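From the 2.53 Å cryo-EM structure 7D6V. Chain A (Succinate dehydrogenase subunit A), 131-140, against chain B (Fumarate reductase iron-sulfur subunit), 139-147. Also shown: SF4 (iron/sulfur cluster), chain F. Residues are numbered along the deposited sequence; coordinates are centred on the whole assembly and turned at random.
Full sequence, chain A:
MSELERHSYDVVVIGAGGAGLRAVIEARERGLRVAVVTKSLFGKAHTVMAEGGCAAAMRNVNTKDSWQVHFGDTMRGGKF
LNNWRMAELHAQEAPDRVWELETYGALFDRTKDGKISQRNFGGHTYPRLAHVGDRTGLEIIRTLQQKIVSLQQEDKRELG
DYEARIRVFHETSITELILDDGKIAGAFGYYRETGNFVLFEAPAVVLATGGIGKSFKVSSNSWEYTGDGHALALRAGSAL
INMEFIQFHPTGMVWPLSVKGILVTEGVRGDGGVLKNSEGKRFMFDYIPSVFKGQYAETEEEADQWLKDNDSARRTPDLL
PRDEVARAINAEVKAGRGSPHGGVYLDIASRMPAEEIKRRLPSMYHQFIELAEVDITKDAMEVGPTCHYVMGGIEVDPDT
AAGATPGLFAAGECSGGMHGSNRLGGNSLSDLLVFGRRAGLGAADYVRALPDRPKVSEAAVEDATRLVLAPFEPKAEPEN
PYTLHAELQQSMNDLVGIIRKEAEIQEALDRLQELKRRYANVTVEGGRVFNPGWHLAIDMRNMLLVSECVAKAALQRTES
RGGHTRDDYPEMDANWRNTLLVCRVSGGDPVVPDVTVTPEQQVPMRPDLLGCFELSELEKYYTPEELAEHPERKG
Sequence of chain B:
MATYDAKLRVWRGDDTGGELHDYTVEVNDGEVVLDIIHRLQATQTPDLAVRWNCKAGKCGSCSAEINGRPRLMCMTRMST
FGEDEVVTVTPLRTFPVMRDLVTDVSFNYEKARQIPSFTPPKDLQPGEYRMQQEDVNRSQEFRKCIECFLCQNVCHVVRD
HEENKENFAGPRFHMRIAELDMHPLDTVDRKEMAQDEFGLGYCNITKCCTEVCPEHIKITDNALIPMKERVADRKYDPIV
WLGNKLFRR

Chain A 131-140: HVGDRTGLEI
Chain B 139-147: SQEFRKCIE

A salt bridge with an oxygen–nitrogen separation of only 2.3 Å, from Glu139(A) OE1 to Arg143(B) NH2, is the most unusual feature of this contact between two subunits. The hydrogen bond within it is well aligned, with an N-H...acceptor angle of 160°, but so short a distance at 2.53 Å resolution is better read as a tightly modelled pair than as a measure of bond strength. Arg143(B) NE also donates to Glu139(A) OE1, at 2.9 Å, in a weak bond bent to 126°. One carboxylate oxygen thus meets the edge of the guanidinium, near its plane, where the N-H groups point.

The example illustrates a general principle: a charge buried at a subunit interface is commonly matched by an opposite charge from across it, here Glu139(A) with Arg143(B), both buried. In chain A, Val132(A) (phi/psi -140/113) leads into Gly133(A) at 54/-136, a positive phi that by itself favours glycine; an ideal CB here would lie 2.6 Å from Arg135(A) NH2. Asp134(A) follows at -121/73, and Arg135(A), at -149/33, is the N-cap residue. Arg135(A) N donates to Val132(A) O at 3.0 Å, closing the bend before the helix. From Thr136(A) to Ile140(A) phi/psi stay near -62/-44, and Glu139(A) N bonds to Arg135(A) O at 3.0 Å.

Chain B enters as the last turn of a helix, Ser139(B) to Phe142(B), with Arg143(B) N bonded to Ser139(B) O at 2.9 Å. A type I turn from Phe142(B) to Cys145(B) follows, with Arg143(B) at -74/-1 and Lys144(B) at -76/-9; Cys145(B) (-65/102) and Ile146(B) (-77/123) then extend the chain. The two stretches run broadly the same way, with CA separations of 8.4 Å for Val132(A) and Gln140(B), 7.7 Å for Arg135(A) and Lys144(B), 7.9 Å for Leu138(A) and Ile146(B), and 7.2 Å for Glu139(A) and Arg143(B), where the register steps back.

Rotamers complete the fit. Glu139(A) leaves its backbone sideways but brings its end closer through chi1 t, chi2 p and chi3 -127°. Arg143(B) points toward chain A and folds through three m torsions, with chi4 173°. Arg135(A) also points across, p, t, t with chi4 -81°, so that Lys144(B) CG lies over one face of its guanidinium, 3.5 Å from Arg135(A) NE. The partner there is methylene: Lys144(B), m, t, p with chi4 -147°, leads its end away, and its NZ is hydrogen-bonded elsewhere in the structure.

Leu138(A) and Val132(A) add contacts that are partly apolar. Leu138(A), t and p, sets CD2 3.8 Å from Lys144(B) O and makes an apolar contact through CD1, 4.3 Å from Ile146(B) CG2, with Ile146(B) p, t. Val132(A), p, places CG2 3.3 Å from NE2 of Gln140(B), whose chi angles are -88°, -168° and -19°.

At the end of the turn, Cys145(B), t, points away from chain A, and its SG binds SF4 FE3 at 2.4 Å.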

# COMPACT_ATOMS: atom_id res chain seq x y z
N HIS A 131 -9.95 -13.10 -1.81
CA HIS A 131 -9.68 -11.68 -1.96
C HIS A 131 -9.93 -10.95 -0.66
O HIS A 131 -10.61 -11.45 0.25
CB HIS A 131 -10.55 -11.07 -3.06
CG HIS A 131 -12.01 -11.09 -2.73
ND1 HIS A 131 -12.69 -9.98 -2.28
CD2 HIS A 131 -12.92 -12.09 -2.76
CE1 HIS A 131 -13.95 -10.30 -2.05
NE2 HIS A 131 -14.12 -11.57 -2.34
N VAL A 132 -9.36 -9.75 -0.57
CA VAL A 132 -9.72 -8.76 0.45
C VAL A 132 -9.73 -7.39 -0.24
O VAL A 132 -8.69 -6.92 -0.70
CB VAL A 132 -8.78 -8.79 1.67
CG1 VAL A 132 -7.33 -8.46 1.31
CG2 VAL A 132 -9.28 -7.83 2.73
N GLY A 133 -10.91 -6.79 -0.35
CA GLY A 133 -11.04 -5.56 -1.11
C GLY A 133 -10.50 -5.73 -2.50
O GLY A 133 -10.75 -6.75 -3.16
N ASP A 134 -9.75 -4.75 -2.97
CA ASP A 134 -8.78 -4.96 -4.04
C ASP A 134 -7.41 -4.57 -3.51
O ASP A 134 -6.84 -3.54 -3.88
CB ASP A 134 -9.16 -4.13 -5.28
CG ASP A 134 -10.43 -4.63 -5.94
OD1 ASP A 134 -10.72 -5.84 -5.86
OD2 ASP A 134 -11.14 -3.80 -6.55
N ARG A 135 -6.87 -5.42 -2.63
CA ARG A 135 -5.51 -5.28 -2.13
C ARG A 135 -4.89 -6.63 -1.81
O ARG A 135 -4.12 -6.75 -0.86
CB ARG A 135 -5.47 -4.35 -0.91
CG ARG A 135 -6.56 -4.61 0.11
CD ARG A 135 -6.44 -3.65 1.28
NE ARG A 135 -7.45 -3.91 2.30
CZ ARG A 135 -8.70 -3.48 2.24
NH1 ARG A 135 -9.56 -3.77 3.22
NH2 ARG A 135 -9.11 -2.76 1.20
N THR A 136 -5.25 -7.67 -2.57
CA THR A 136 -4.88 -9.03 -2.20
C THR A 136 -3.37 -9.23 -2.21
O THR A 136 -2.82 -9.91 -1.33
CB THR A 136 -5.56 -10.03 -3.13
OG1 THR A 136 -6.94 -9.67 -3.29
CG2 THR A 136 -5.48 -11.43 -2.56
N GLY A 137 -2.68 -8.64 -3.19
CA GLY A 137 -1.23 -8.75 -3.22
C GLY A 137 -0.57 -8.12 -2.01
O GLY A 137 0.39 -8.67 -1.46
N LEU A 138 -1.08 -6.96 -1.59
CA LEU A 138 -0.57 -6.32 -0.38
C LEU A 138 -0.77 -7.21 0.84
O LEU A 138 0.13 -7.35 1.67
CB LEU A 138 -1.25 -4.97 -0.18
CG LEU A 138 -0.91 -4.24 1.12
CD1 LEU A 138 0.51 -3.70 1.07
CD2 LEU A 138 -1.90 -3.12 1.38
N GLU A 139 -1.95 -7.83 0.95
CA GLU A 139 -2.21 -8.73 2.07
C GLU A 139 -1.25 -9.91 2.06
O GLU A 139 -0.69 -10.28 3.11
CB GLU A 139 -3.66 -9.21 2.03
CG GLU A 139 -4.05 -10.15 3.14
CD GLU A 139 -4.27 -9.44 4.46
OE1 GLU A 139 -3.67 -9.86 5.47
OE2 GLU A 139 -5.05 -8.47 4.50
N ILE A 140 -1.02 -10.50 0.89
CA ILE A 140 -0.14 -11.65 0.78
C ILE A 140 1.28 -11.28 1.21
O ILE A 140 1.91 -11.98 2.02
CB ILE A 140 -0.16 -12.21 -0.65
CG1 ILE A 140 -1.50 -12.89 -0.93
CG2 ILE A 140 0.98 -13.19 -0.86
CD1 ILE A 140 -1.77 -13.05 -2.40
N SER B 139 -9.60 -4.72 12.07
CA SER B 139 -8.22 -5.04 11.75
C SER B 139 -7.95 -4.97 10.25
O SER B 139 -6.83 -4.63 9.84
CB SER B 139 -7.86 -6.43 12.28
OG SER B 139 -7.75 -6.41 13.69
N GLN B 140 -8.96 -5.26 9.43
CA GLN B 140 -8.79 -5.13 7.99
C GLN B 140 -8.54 -3.68 7.60
O GLN B 140 -7.86 -3.42 6.61
CB GLN B 140 -10.03 -5.67 7.27
CG GLN B 140 -9.97 -7.14 6.99
CD GLN B 140 -11.06 -7.59 6.04
OE1 GLN B 140 -12.06 -6.90 5.87
NE2 GLN B 140 -10.87 -8.75 5.44
N GLU B 141 -9.10 -2.73 8.35
CA GLU B 141 -8.80 -1.33 8.08
C GLU B 141 -7.32 -1.04 8.27
O GLU B 141 -6.70 -0.34 7.46
CB GLU B 141 -9.63 -0.41 8.97
CG GLU B 141 -9.59 1.03 8.50
CD GLU B 141 -9.66 2.03 9.64
OE1 GLU B 141 -9.37 3.22 9.41
OE2 GLU B 141 -10.00 1.61 10.77
N PHE B 142 -6.72 -1.56 9.35
CA PHE B 142 -5.31 -1.32 9.59
C PHE B 142 -4.41 -2.13 8.66
O PHE B 142 -3.25 -1.75 8.47
CB PHE B 142 -4.96 -1.65 11.05
CG PHE B 142 -5.87 -1.02 12.05
CD1 PHE B 142 -6.30 0.29 11.89
CD2 PHE B 142 -6.29 -1.73 13.16
CE1 PHE B 142 -7.14 0.87 12.81
CE2 PHE B 142 -7.13 -1.15 14.08
CZ PHE B 142 -7.56 0.15 13.91
N ARG B 143 -4.92 -3.22 8.09
CA ARG B 143 -4.10 -3.96 7.13
C ARG B 143 -3.97 -3.26 5.79
O ARG B 143 -3.29 -3.79 4.91
CB ARG B 143 -4.67 -5.36 6.92
CG ARG B 143 -4.80 -6.19 8.17
CD ARG B 143 -3.51 -6.86 8.55
NE ARG B 143 -3.19 -7.98 7.68
CZ ARG B 143 -2.04 -8.65 7.71
NH1 ARG B 143 -1.10 -8.30 8.57
NH2 ARG B 143 -1.83 -9.65 6.87
N LYS B 144 -4.59 -2.09 5.61
CA LYS B 144 -4.43 -1.31 4.39
C LYS B 144 -3.10 -0.58 4.33
O LYS B 144 -2.80 0.02 3.30
CB LYS B 144 -5.56 -0.28 4.27
CG LYS B 144 -6.88 -0.83 3.76
CD LYS B 144 -8.02 0.08 4.15
CE LYS B 144 -7.78 1.50 3.66
NZ LYS B 144 -8.35 2.51 4.59
N CYS B 145 -2.35 -0.58 5.42
CA CYS B 145 -1.12 0.19 5.52
C CYS B 145 0.11 -0.11 4.65
O CYS B 145 0.85 -1.06 4.93
CB CYS B 145 -0.67 0.27 6.98
SG CYS B 145 1.10 0.52 7.22
N ILE B 146 0.32 0.68 3.60
CA ILE B 146 1.54 0.55 2.82
C ILE B 146 2.65 1.20 3.63
O ILE B 146 2.54 2.36 4.03
CB ILE B 146 1.39 1.18 1.42
CG1 ILE B 146 1.18 2.69 1.49
CG2 ILE B 146 0.23 0.55 0.68
CD1 ILE B 146 1.51 3.42 0.23
N GLU B 147 3.70 0.45 3.93
CA GLU B 147 4.64 0.94 4.92
C GLU B 147 5.47 2.08 4.34
O GLU B 147 6.65 1.91 4.02
CB GLU B 147 5.52 -0.20 5.42
CG GLU B 147 4.80 -1.12 6.38
CD GLU B 147 5.65 -2.27 6.85
OE1 GLU B 147 6.56 -2.68 6.11
OE2 GLU B 147 5.40 -2.77 7.97
FE1 SF4 F . 1.75 5.44 8.45
FE2 SF4 F . -0.70 5.35 6.68
FE3 SF4 F . 1.06 2.91 6.95
FE4 SF4 F . 2.06 5.32 5.44
S1 SF4 F . 0.33 4.07 5.32
S2 SF4 F . 2.78 4.16 7.08
S3 SF4 F . 1.03 6.60 6.81
S4 SF4 F . 0.03 4.19 8.32